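Local coordinates for D-glycerate 3-kinase (Cryptococcus neoformans var. grubii serotype A, PDB 6CKG), which probably phosphorylates D-glycerate at its 3-hydroxyl, using ATP as the phosphate donor, at residues Leu106-Pro112 with Asn289-Pro293; Leu128-Asn132 with Val170-Ile174; Phe186-Asn191 with Asn232-Arg236. All blocks are in the same frame, centred on the assembly; numbering follows the deposited sequence.

In the fold
All three contacts tie a loop or chain turn to a separate element of a P-loop kinase fold. Contact 2 is the most buried: aliphatic branches and one asparagine amide join the end of helix 118-129 to the exit of strand 162-171. Contacts 1 and 3 are partly buried and rely on arginines reaching from helices to loop carbonyls. They touch each other, Leu-107 packing on Asn-234, so that helix 225-236 belongs to contact 3 and also borders contact 1. Contact 2 lies across the centre of the chain from contact 1, about 33 Å away between centres. Contacts 2 and 3 each have an asparagine, Asn-132 and Asn-232, whose amide pairs with the backbone N and O of one residue opposite.

Contact 1. Residues Leu106-Pro112 with Asn289-Pro293; sequences LLNGRGP and NRYMP
Arg-290, on helix 281-298, plugs the curl of the loop Leu-106-Pro-112 in a polar, partly buried contact between that helix and the segment linking helices 91-100 and 118-129. Backbone carbonyls turn inward and meet the edge of the guanidinium. NH2 of Arg-290 gives the straightest bond, 3.1 Å to Arg-110 O at 156°, with the oxygen close to the guanidinium plane. Arg-290 NH1 makes weak, bent bonds to Leu-106 O (2.6 Å) and Gly-109 O (3.0 Å), and a weak one to Arg-110 O as well. The Arg-290 side chain bends at chi3 (72°), turning the guanidinium into the curl, while Arg-290 CG lies 3.8 Å from Leu-106 CD2. In this P-loop kinase fold the neighbouring Tyr-291 also packs on Gln-56, within the Walker A sequence, and meets Trp-182 edge-to-face. A water bridges its hydroxyl to the loop, 2.6 Å from Tyr-291 OH and donating to Arg-110 O at 2.9 Å. Tyr-291 OH approaches Gly-111 CA to 3.6 Å, at a residue whose positive phi (148°) suits its lack of a side chain. The side chain of Arg-110 leads elsewhere, its NH1 bonding Gly-159 O, and Thr-115 OG1 ties down Gly-111 N and Pro-112 O.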
ATOM      1  N   LEU A 106     -11.492  -4.170  14.010  1.00 37.79           N
ATOM      2  CA  LEU A 106     -10.523  -3.780  12.996  1.00 37.19           C
ATOM      3  C   LEU A 106     -10.005  -2.360  13.207  1.00 40.00           C
ATOM      4  O   LEU A 106      -8.894  -2.050  12.765  1.00 36.85           O
ATOM      5  CB  LEU A 106     -11.144  -3.943  11.600  1.00 30.22           C
ATOM      6  CG  LEU A 106     -11.424  -5.406  11.256  1.00 30.60           C
ATOM      7  CD1 LEU A 106     -11.953  -5.605   9.807  1.00 31.39           C
ATOM      8  CD2 LEU A 106     -10.145  -6.215  11.503  1.00 32.92           C
ATOM      9  N   LEU A 107     -10.760  -1.505  13.898  1.00 34.90           N
ATOM     10  CA  LEU A 107     -10.328  -0.138  14.156  1.00 35.01           C
ATOM     11  C   LEU A 107      -9.737   0.049  15.550  1.00 32.97           C
ATOM     12  O   LEU A 107      -9.511   1.191  15.975  1.00 32.70           O
ATOM     13  CB  LEU A 107     -11.490   0.828  13.936  1.00 29.29           C
ATOM     14  CG  LEU A 107     -12.067   0.801  12.516  1.00 28.97           C
ATOM     15  CD1 LEU A 107     -13.361   1.602  12.425  1.00 32.40           C
ATOM     16  CD2 LEU A 107     -11.018   1.324  11.508  1.00 32.21           C
ATOM     17  N   ASN A 108      -9.464  -1.032  16.272  1.00 27.69           N
ATOM     18  CA  ASN A 108      -8.937  -0.878  17.617  1.00 38.88           C
ATOM     19  C   ASN A 108      -7.421  -0.714  17.615  1.00 37.88           C
ATOM     20  O   ASN A 108      -6.801  -0.737  18.680  1.00 43.48           O
ATOM     21  CB  ASN A 108      -9.374  -2.052  18.507  1.00 39.42           C
ATOM     22  CG  ASN A 108      -8.681  -3.359  18.156  1.00 52.43           C
ATOM     23  OD1 ASN A 108      -7.840  -3.419  17.255  1.00 51.67           O
ATOM     24  ND2 ASN A 108      -9.018  -4.412  18.888  1.00 60.54           N
ATOM     25  N   GLY A 109      -6.830  -0.551  16.441  1.00 32.81           N
ATOM     26  CA  GLY A 109      -5.408  -0.284  16.272  1.00 29.02           C
ATOM     27  C   GLY A 109      -5.146  -0.038  14.804  1.00 28.15           C
ATOM     28  O   GLY A 109      -6.038  -0.187  13.965  1.00 34.06           O
ATOM     29  N   ARG A 110      -3.894   0.319  14.496  1.00 27.57           N
ATOM     30  CA  ARG A 110      -3.510   0.645  13.129  1.00 23.90           C
ATOM     31  C   ARG A 110      -3.715  -0.541  12.187  1.00 31.15           C
ATOM     32  O   ARG A 110      -3.660  -1.709  12.587  1.00 30.91           O
ATOM     33  CB  ARG A 110      -2.036   1.066  13.065  1.00 26.27           C
ATOM     34  CG  ARG A 110      -1.063  -0.085  13.277  1.00 29.70           C
ATOM     35  CD  ARG A 110       0.383   0.406  13.457  1.00 32.12           C
ATOM     36  NE  ARG A 110       1.317  -0.715  13.456  1.00 32.08           N
ATOM     37  CZ  ARG A 110       2.096  -1.063  14.477  1.00 38.80           C
ATOM     38  NH1 ARG A 110       2.094  -0.356  15.602  1.00 42.73           N
ATOM     39  NH2 ARG A 110       2.899  -2.113  14.364  1.00 33.37           N
ATOM     40  N   GLY A 111      -3.891  -0.223  10.904  1.00 26.34           N
ATOM     41  CA  GLY A 111      -3.880  -1.227   9.868  1.00 23.46           C
ATOM     42  C   GLY A 111      -4.799  -0.901   8.710  1.00 26.02           C
ATOM     43  O   GLY A 111      -4.366  -0.482   7.630  1.00 31.27           O
ATOM     44  N   PRO A 112      -6.093  -1.102   8.912  1.00 28.95           N
ATOM     45  CA  PRO A 112      -7.046  -1.060   7.801  1.00 27.28           C
ATOM     46  C   PRO A 112      -7.460   0.367   7.469  1.00 27.42           C
ATOM     47  O   PRO A 112      -7.060   1.328   8.129  1.00 26.12           O
ATOM     48  CB  PRO A 112      -8.237  -1.877   8.328  1.00 29.49           C
ATOM     49  CG  PRO A 112      -8.141  -1.779   9.782  1.00 33.29           C
ATOM     50  CD  PRO A 112      -6.682  -1.684  10.130  1.00 27.64           C
ATOM     51  N   ASN A 289      -5.147 -12.040  10.177  1.00 44.18           N
ATOM     52  CA  ASN A 289      -6.599 -12.128  10.077  1.00 35.18           C
ATOM     53  C   ASN A 289      -7.262 -10.757  10.114  1.00 33.87           C
ATOM     54  O   ASN A 289      -8.409 -10.634   9.674  1.00 43.33           O
ATOM     55  CB  ASN A 289      -7.160 -13.012  11.196  1.00 38.01           C
ATOM     56  CG  ASN A 289      -6.927 -14.484  10.946  1.00 38.09           C
ATOM     57  OD1 ASN A 289      -6.686 -14.901   9.819  1.00 48.05           O
ATOM     58  ND2 ASN A 289      -7.009 -15.281  11.999  1.00 44.64           N
ATOM     59  N   ARG A 290      -6.584  -9.731  10.636  1.00 30.58           N
ATOM     60  CA  ARG A 290      -7.120  -8.373  10.567  1.00 36.63           C
ATOM     61  C   ARG A 290      -6.964  -7.756   9.175  1.00 40.14           C
ATOM     62  O   ARG A 290      -7.776  -6.907   8.794  1.00 41.07           O
ATOM     63  CB  ARG A 290      -6.454  -7.472  11.618  1.00 38.35           C
ATOM     64  CG  ARG A 290      -6.963  -7.680  13.074  1.00 46.75           C
ATOM     65  CD  ARG A 290      -6.327  -6.711  14.121  1.00 55.78           C
ATOM     66  NE  ARG A 290      -6.803  -5.322  14.012  1.00 63.74           N
ATOM     67  CZ  ARG A 290      -6.072  -4.308  13.538  1.00 59.75           C
ATOM     68  NH1 ARG A 290      -6.583  -3.084  13.460  1.00 48.90           N
ATOM     69  NH2 ARG A 290      -4.826  -4.514  13.147  1.00 63.28           N
ATOM     70  N   TYR A 291      -5.937  -8.150   8.411  1.00 31.10           N
ATOM     71  CA  TYR A 291      -5.727  -7.619   7.067  1.00 28.43           C
ATOM     72  C   TYR A 291      -6.458  -8.403   5.985  1.00 26.12           C
ATOM     73  O   TYR A 291      -6.900  -7.808   4.997  1.00 29.46           O
ATOM     74  CB  TYR A 291      -4.233  -7.596   6.726  1.00 29.62           C
ATOM     75  CG  TYR A 291      -3.452  -6.593   7.537  1.00 36.96           C
ATOM     76  CD1 TYR A 291      -3.033  -6.887   8.839  1.00 36.14           C
ATOM     77  CD2 TYR A 291      -3.148  -5.339   7.012  1.00 35.01           C
ATOM     78  CE1 TYR A 291      -2.327  -5.960   9.587  1.00 38.95           C
ATOM     79  CE2 TYR A 291      -2.444  -4.410   7.754  1.00 39.36           C
ATOM     80  CZ  TYR A 291      -2.033  -4.727   9.033  1.00 42.36           C
ATOM     81  OH  TYR A 291      -1.337  -3.798   9.761  1.00 43.88           O
ATOM     82  N   MET A 292      -6.564  -9.722   6.137  1.00 29.14           N
ATOM     83  CA  MET A 292      -7.147 -10.567   5.094  1.00 34.66           C
ATOM     84  C   MET A 292      -8.546 -10.155   4.630  1.00 32.66           C
ATOM     85  O   MET A 292      -8.823 -10.295   3.429  1.00 33.17           O
ATOM     86  CB  MET A 292      -7.165 -12.028   5.568  1.00 40.95           C
ATOM     87  CG  MET A 292      -6.003 -12.859   5.074  1.00 59.63           C
ATOM     88  SD  MET A 292      -5.899 -12.953   3.271  1.00 60.45           S
ATOM     89  CE  MET A 292      -4.262 -12.287   3.060  1.00 62.10           C
ATOM     90  N   PRO A 293      -9.465  -9.683   5.487  1.00 31.86           N
ATOM     91  CA  PRO A 293     -10.768  -9.249   4.949  1.00 33.85           C
ATOM     92  C   PRO A 293     -10.640  -8.137   3.927  1.00 35.74           C
ATOM     93  O   PRO A 293     -11.440  -8.076   2.984  1.00 27.55           O
ATOM     94  CB  PRO A 293     -11.541  -8.778   6.190  1.00 32.37           C
ATOM     95  CG  PRO A 293     -10.802  -9.295   7.351  1.00 31.21           C
ATOM     96  CD  PRO A 293      -9.393  -9.516   6.950  1.00 26.88           C
TER
HETATM   97  O   HOH W   1      -1.705  -3.885  12.294  1.00 39.69           O

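Contact 2. Residues Leu128-Asn132 with Val170-Ile174; sequences LKSIN and VQGPI
Asn-132 and Ile-174 form a two-bond pair, with the side-chain amide of the first matched to the backbone of the second. Ile-174 N donates to Asn-132 OD1 at 2.7 Å, nearly straight (165°), in the plane of the Asn-132 side-chain carbonyl and on a lone pair of OD1. In return Asn-132 ND2 donates to Ile-174 O at 2.9 Å, and that oxygen lies almost in the amide plane, so the two bonds together fix the rotation of the amide. Asn-132 OD1 also lies 3.1 Å from Pro-173 CA.

Beside this pair the contact is aliphatic. Ile-131 stretches CG1 away from its own backbone N (chi1 -154°), which carries Ile-131 CD1 to Val-170 CG1 at 3.7 Å. The other branch, Ile-131 CG2, meets Ile-174 CG1 at 3.8 Å. Leu-128 CD2 reaches the same methyl, Val-170 CG1, also at 3.8 Å, the two side chains crossing at about a right angle.

The contact joins the end of helix 118-129 to the point where the antiparallel hairpin 146-153/162-171 hands the chain on to strand 176-180 of the central sheet. A cis peptide between Gly-172 and Pro-173 lies in that passage. Gln-171 NE2 bonds Gly-172 O, and Gly-172 pairs through its backbone with Gln-145. Farther out, Arg-78 bonds the carbonyls of Gln-171 and Pro-173, Cys-45 O takes a second bond from Asn-132 ND2, and Pro-47 packs against Ile-131, Asn-132 and Ile-174.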
ATOM      1  N   LEU A 128       4.708  16.638  -3.404  1.00 29.10           N
ATOM      2  CA  LEU A 128       5.642  15.976  -4.313  1.00 35.41           C
ATOM      3  C   LEU A 128       5.283  16.249  -5.766  1.00 36.98           C
ATOM      4  O   LEU A 128       6.170  16.452  -6.604  1.00 37.31           O
ATOM      5  CB  LEU A 128       5.681  14.471  -4.045  1.00 29.59           C
ATOM      6  CG  LEU A 128       6.313  14.053  -2.713  1.00 37.16           C
ATOM      7  CD1 LEU A 128       6.041  12.572  -2.380  1.00 28.53           C
ATOM      8  CD2 LEU A 128       7.805  14.346  -2.694  1.00 32.94           C
ATOM      9  N   LYS A 129       3.985  16.293  -6.081  1.00 35.43           N
ATOM     10  CA  LYS A 129       3.572  16.446  -7.474  1.00 36.48           C
ATOM     11  C   LYS A 129       3.835  17.850  -8.015  1.00 32.57           C
ATOM     12  O   LYS A 129       3.925  18.015  -9.231  1.00 37.81           O
ATOM     13  CB  LYS A 129       2.099  16.064  -7.624  1.00 33.99           C
ATOM     14  CG  LYS A 129       1.866  14.551  -7.535  1.00 35.96           C
ATOM     15  CD  LYS A 129       0.389  14.188  -7.520  1.00 41.05           C
ATOM     16  CE  LYS A 129      -0.247  14.289  -8.892  1.00 36.21           C
ATOM     17  NZ  LYS A 129      -0.223  12.985  -9.623  1.00 38.21           N
ATOM     18  N   SER A 130       3.975  18.853  -7.150  1.00 30.44           N
ATOM     19  CA  SER A 130       4.344  20.202  -7.556  0.57 34.22           C
ATOM     20  C   SER A 130       5.828  20.484  -7.360  1.00 32.88           C
ATOM     21  O   SER A 130       6.265  21.628  -7.546  1.00 33.96           O
ATOM     22  CB  SER A 130       3.519  21.230  -6.780  0.57 39.54           C
ATOM     23  OG  SER A 130       3.909  21.272  -5.417  0.57 41.69           O
ATOM     24  N   ILE A 131       6.619  19.475  -6.991  1.00 33.52           N
ATOM     25  CA  ILE A 131       7.999  19.747  -6.581  1.00 33.78           C
ATOM     26  C   ILE A 131       8.907  20.157  -7.747  1.00 35.27           C
ATOM     27  O   ILE A 131       9.979  20.732  -7.513  1.00 38.26           O
ATOM     28  CB  ILE A 131       8.556  18.519  -5.832  1.00 33.48           C
ATOM     29  CG1 ILE A 131       9.670  18.924  -4.865  1.00 33.47           C
ATOM     30  CG2 ILE A 131       9.042  17.445  -6.815  1.00 36.26           C
ATOM     31  CD1 ILE A 131       9.947  17.861  -3.820  1.00 29.40           C
ATOM     32  N   ASN A 132       8.514  19.909  -8.999  1.00 35.78           N
ATOM     33  CA  ASN A 132       9.329  20.339 -10.134  1.00 37.50           C
ATOM     34  C   ASN A 132       8.966  21.731 -10.630  1.00 43.78           C
ATOM     35  O   ASN A 132       9.622  22.237 -11.552  1.00 42.34           O
ATOM     36  CB  ASN A 132       9.211  19.347 -11.298  1.00 33.71           C
ATOM     37  CG  ASN A 132       9.645  17.952 -10.924  1.00 33.96           C
ATOM     38  OD1 ASN A 132      10.455  17.768 -10.019  1.00 33.31           O
ATOM     39  ND2 ASN A 132       9.111  16.953 -11.623  1.00 31.96           N
ATOM     40  N   VAL A 170      12.940  15.744   1.161  1.00 35.59           N
ATOM     41  CA  VAL A 170      12.929  15.509  -0.279  1.00 33.85           C
ATOM     42  C   VAL A 170      13.377  16.789  -0.972  1.00 41.17           C
ATOM     43  O   VAL A 170      12.866  17.879  -0.680  1.00 38.62           O
ATOM     44  CB  VAL A 170      11.543  15.057  -0.773  1.00 39.79           C
ATOM     45  CG1 VAL A 170      11.524  14.910  -2.302  1.00 39.01           C
ATOM     46  CG2 VAL A 170      11.149  13.746  -0.097  1.00 36.19           C
ATOM     47  N   GLN A 171      14.348  16.663  -1.866  1.00 41.21           N
ATOM     48  CA  GLN A 171      14.869  17.787  -2.633  1.00 37.54           C
ATOM     49  C   GLN A 171      14.524  17.553  -4.093  1.00 37.60           C
ATOM     50  O   GLN A 171      14.977  16.568  -4.690  1.00 38.52           O
ATOM     51  CB  GLN A 171      16.380  17.931  -2.455  1.00 37.37           C
ATOM     52  CG  GLN A 171      17.025  18.978  -3.351  1.00 44.13           C
ATOM     53  CD  GLN A 171      16.553  20.380  -3.035  1.00 52.69           C
ATOM     54  OE1 GLN A 171      16.907  20.946  -1.996  1.00 55.89           O
ATOM     55  NE2 GLN A 171      15.735  20.950  -3.923  1.00 44.55           N
ATOM     56  N   GLY A 172      13.715  18.439  -4.659  1.00 33.46           N
ATOM     57  CA  GLY A 172      13.415  18.367  -6.071  1.00 35.18           C
ATOM     58  C   GLY A 172      14.589  18.833  -6.891  1.00 38.60           C
ATOM     59  O   GLY A 172      15.563  19.382  -6.374  1.00 31.82           O
ATOM     60  N   PRO A 173      14.509  18.628  -8.212  1.00 40.86           N
ATOM     61  CA  PRO A 173      13.388  18.016  -8.933  1.00 32.45           C
ATOM     62  C   PRO A 173      13.338  16.506  -8.757  1.00 28.27           C
ATOM     63  O   PRO A 173      14.326  15.909  -8.336  1.00 35.18           O
ATOM     64  CB  PRO A 173      13.676  18.375 -10.400  1.00 39.73           C
ATOM     65  CG  PRO A 173      15.166  18.444 -10.467  1.00 38.09           C
ATOM     66  CD  PRO A 173      15.594  19.039  -9.127  1.00 41.48           C
ATOM     67  N   ILE A 174      12.185  15.907  -9.053  1.00 28.34           N
ATOM     68  CA  ILE A 174      11.948  14.482  -8.858  1.00 30.22           C
ATOM     69  C   ILE A 174      11.371  13.917 -10.155  1.00 31.40           C
ATOM     70  O   ILE A 174      10.408  14.468 -10.704  1.00 31.20           O
ATOM     71  CB  ILE A 174      10.989  14.220  -7.677  1.00 32.03           C
ATOM     72  CG1 ILE A 174      11.615  14.652  -6.344  1.00 32.50           C
ATOM     73  CG2 ILE A 174      10.573  12.757  -7.605  1.00 27.04           C
ATOM     74  CD1 ILE A 174      12.879  13.896  -5.975  1.00 29.35           C
TER

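Contact 3. Residues Phe186-Asn191 with Asn232-Arg236; sequences FGPLSN and NQNLR
Asn-232 and Arg-236, one turn apart on helix 225-236, grip the loop Phe-186-Asn-191 by hydrogen bonds centred on Leu-189. The Asn-232 amide pairs with both backbone groups of that residue: Leu-189 N donates to Asn-232 OD1 (2.7 Å, 173°), on a lone pair, and Asn-232 ND2 donates to Leu-189 O (2.9 Å). Arg-236, extended from CG to NE, brings NH2 to the same carbonyl, 2.7 Å from Leu-189 O and in the carbonyl plane. Arg-236 NH2 also reaches Asn-191 OD1 at 3.0 Å, coming from above the amide rather than along a lone pair. A water links Asn-191 OD1 to Asn-232 ND2, which itself lies over one face of the Arg-236 guanidinium, toward its rim.

The apolar part lies earlier in the loop. Leu-235 sets CD2 3.4 Å from Gly-187 C, and Pro-188 CB rests 3.5 Å from Arg-236 CG. Phe-298 of helix 281-298 packs against Phe-186, Asn-232 and Leu-235.

Ser-190 is the N-cap of helix 191-204, its OG bonding Lys-193 N. Bonds to both Leu-189 N and O hold the loop to helix 225-236 just before helix 191-204 begins; the arginine charge near Leu-189 O would probably polarise that carbonyl.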
ATOM      1  N   PHE A 186      -6.755  -0.306  -3.331  1.00 23.40           N
ATOM      2  CA  PHE A 186      -7.946  -1.081  -2.969  1.00 22.89           C
ATOM      3  C   PHE A 186      -9.197  -0.233  -3.161  1.00 24.21           C
ATOM      4  O   PHE A 186      -9.223   0.947  -2.797  1.00 28.64           O
ATOM      5  CB  PHE A 186      -7.865  -1.563  -1.521  1.00 19.84           C
ATOM      6  CG  PHE A 186      -6.999  -2.772  -1.333  1.00 22.07           C
ATOM      7  CD1 PHE A 186      -6.125  -3.173  -2.326  1.00 21.21           C
ATOM      8  CD2 PHE A 186      -7.069  -3.516  -0.167  1.00 22.42           C
ATOM      9  CE1 PHE A 186      -5.314  -4.295  -2.157  1.00 23.08           C
ATOM     10  CE2 PHE A 186      -6.271  -4.637   0.018  1.00 23.48           C
ATOM     11  CZ  PHE A 186      -5.400  -5.036  -0.985  1.00 23.94           C
ATOM     12  N   GLY A 187     -10.225  -0.832  -3.772  1.00 23.95           N
ATOM     13  CA  GLY A 187     -11.451  -0.127  -4.083  1.00 24.65           C
ATOM     14  C   GLY A 187     -12.624  -0.498  -3.178  1.00 30.09           C
ATOM     15  O   GLY A 187     -12.830  -1.667  -2.830  1.00 27.88           O
ATOM     16  N   PRO A 188     -13.412   0.501  -2.778  1.00 26.69           N
ATOM     17  CA  PRO A 188     -14.612   0.226  -1.979  1.00 29.89           C
ATOM     18  C   PRO A 188     -15.681  -0.450  -2.827  1.00 33.00           C
ATOM     19  O   PRO A 188     -15.632  -0.448  -4.058  1.00 25.11           O
ATOM     20  CB  PRO A 188     -15.063   1.613  -1.537  1.00 29.46           C
ATOM     21  CG  PRO A 188     -14.633   2.489  -2.711  1.00 33.12           C
ATOM     22  CD  PRO A 188     -13.289   1.933  -3.110  1.00 26.40           C
ATOM     23  N   LEU A 189     -16.678  -1.008  -2.148  1.00 27.63           N
ATOM     24  CA  LEU A 189     -17.788  -1.690  -2.799  1.00 33.60           C
ATOM     25  C   LEU A 189     -19.082  -0.916  -2.594  1.00 30.15           C
ATOM     26  O   LEU A 189     -19.228  -0.155  -1.634  1.00 29.94           O
ATOM     27  CB  LEU A 189     -17.964  -3.117  -2.251  1.00 28.71           C
ATOM     28  CG  LEU A 189     -16.720  -4.014  -2.274  1.00 32.69           C
ATOM     29  CD1 LEU A 189     -16.941  -5.321  -1.515  1.00 28.89           C
ATOM     30  CD2 LEU A 189     -16.277  -4.284  -3.713  1.00 33.99           C
ATOM     31  N   SER A 190     -20.031  -1.115  -3.507  1.00 25.27           N
ATOM     32  CA  SER A 190     -21.392  -0.726  -3.188  1.00 27.80           C
ATOM     33  C   SER A 190     -21.856  -1.550  -1.991  1.00 27.64           C
ATOM     34  O   SER A 190     -21.321  -2.622  -1.704  1.00 26.71           O
ATOM     35  CB  SER A 190     -22.329  -0.949  -4.380  1.00 28.27           C
ATOM     36  OG  SER A 190     -22.530  -2.328  -4.588  1.00 31.97           O
ATOM     37  N   ASN A 191     -22.830  -1.016  -1.261  1.00 31.85           N
ATOM     38  CA  ASN A 191     -23.376  -1.764  -0.133  1.00 34.57           C
ATOM     39  C   ASN A 191     -23.855  -3.140  -0.580  1.00 28.52           C
ATOM     40  O   ASN A 191     -23.540  -4.152   0.052  1.00 32.83           O
ATOM     41  CB  ASN A 191     -24.511  -0.972   0.522  1.00 33.68           C
ATOM     42  CG  ASN A 191     -24.020   0.314   1.148  1.00 39.07           C
ATOM     43  OD1 ASN A 191     -22.808   0.528   1.289  1.00 39.43           O
ATOM     44  ND2 ASN A 191     -24.947   1.182   1.517  1.00 37.13           N
ATOM     45  N   ASN A 232     -15.274  -0.478   4.673  1.00 26.48           N
ATOM     46  CA  ASN A 232     -15.657  -0.120   3.304  1.00 24.91           C
ATOM     47  C   ASN A 232     -15.907   1.378   3.177  1.00 28.05           C
ATOM     48  O   ASN A 232     -15.428   2.024   2.238  1.00 26.62           O
ATOM     49  CB  ASN A 232     -16.919  -0.905   2.909  1.00 28.60           C
ATOM     50  CG  ASN A 232     -17.285  -0.763   1.434  1.00 29.39           C
ATOM     51  OD1 ASN A 232     -16.428  -0.857   0.566  1.00 29.05           O
ATOM     52  ND2 ASN A 232     -18.573  -0.542   1.148  1.00 27.70           N
ATOM     53  N   GLN A 233     -16.698   1.938   4.097  1.00 25.12           N
ATOM     54  CA  GLN A 233     -16.987   3.366   4.077  1.00 30.13           C
ATOM     55  C   GLN A 233     -15.724   4.190   4.288  1.00 32.50           C
ATOM     56  O   GLN A 233     -15.555   5.256   3.679  1.00 30.18           O
ATOM     57  CB  GLN A 233     -18.011   3.698   5.160  1.00 34.04           C
ATOM     58  CG  GLN A 233     -18.724   5.013   4.935  1.00 52.40           C
ATOM     59  CD  GLN A 233     -19.680   4.934   3.766  1.00 66.14           C
ATOM     60  OE1 GLN A 233     -20.257   3.879   3.505  1.00 76.37           O
ATOM     61  NE2 GLN A 233     -19.841   6.039   3.045  1.00 62.49           N
ATOM     62  N   ASN A 234     -14.845   3.728   5.180  1.00 28.39           N
ATOM     63  CA  ASN A 234     -13.545   4.367   5.349  1.00 31.10           C
ATOM     64  C   ASN A 234     -12.763   4.376   4.042  1.00 28.81           C
ATOM     65  O   ASN A 234     -12.136   5.379   3.698  1.00 27.80           O
ATOM     66  CB  ASN A 234     -12.746   3.650   6.435  1.00 21.82           C
ATOM     67  CG  ASN A 234     -13.314   3.873   7.823  1.00 29.16           C
ATOM     68  OD1 ASN A 234     -14.280   4.608   8.001  1.00 32.03           O
ATOM     69  ND2 ASN A 234     -12.732   3.212   8.806  1.00 28.63           N
ATOM     70  N   LEU A 235     -12.817   3.272   3.290  1.00 29.36           N
ATOM     71  CA  LEU A 235     -12.019   3.158   2.067  1.00 35.21           C
ATOM     72  C   LEU A 235     -12.483   4.124   0.982  1.00 31.40           C
ATOM     73  O   LEU A 235     -11.674   4.555   0.152  1.00 28.04           O
ATOM     74  CB  LEU A 235     -12.059   1.721   1.552  1.00 27.26           C
ATOM     75  CG  LEU A 235     -11.175   1.395   0.355  1.00 27.69           C
ATOM     76  CD1 LEU A 235      -9.679   1.678   0.666  1.00 26.77           C
ATOM     77  CD2 LEU A 235     -11.385  -0.055  -0.042  1.00 27.45           C
ATOM     78  N   ARG A 236     -13.772   4.471   0.968  1.00 26.66           N
ATOM     79  CA  ARG A 236     -14.261   5.466   0.020  1.00 31.26           C
ATOM     80  C   ARG A 236     -13.522   6.797   0.152  1.00 33.65           C
ATOM     81  O   ARG A 236     -13.393   7.527  -0.839  1.00 31.95           O
ATOM     82  CB  ARG A 236     -15.778   5.657   0.202  1.00 30.48           C
ATOM     83  CG  ARG A 236     -16.578   4.418  -0.206  1.00 36.61           C
ATOM     84  CD  ARG A 236     -18.044   4.437   0.243  1.00 38.48           C
ATOM     85  NE  ARG A 236     -18.798   3.279  -0.263  1.00 39.37           N
ATOM     86  CZ  ARG A 236     -19.953   2.844   0.255  1.00 44.72           C
ATOM     87  NH1 ARG A 236     -20.479   3.446   1.311  1.00 39.79           N
ATOM     88  NH2 ARG A 236     -20.585   1.795  -0.271  1.00 39.57           N
TER
HETATM   89  O   HOH W   2     -20.659  -0.026   3.126  1.00 32.75           O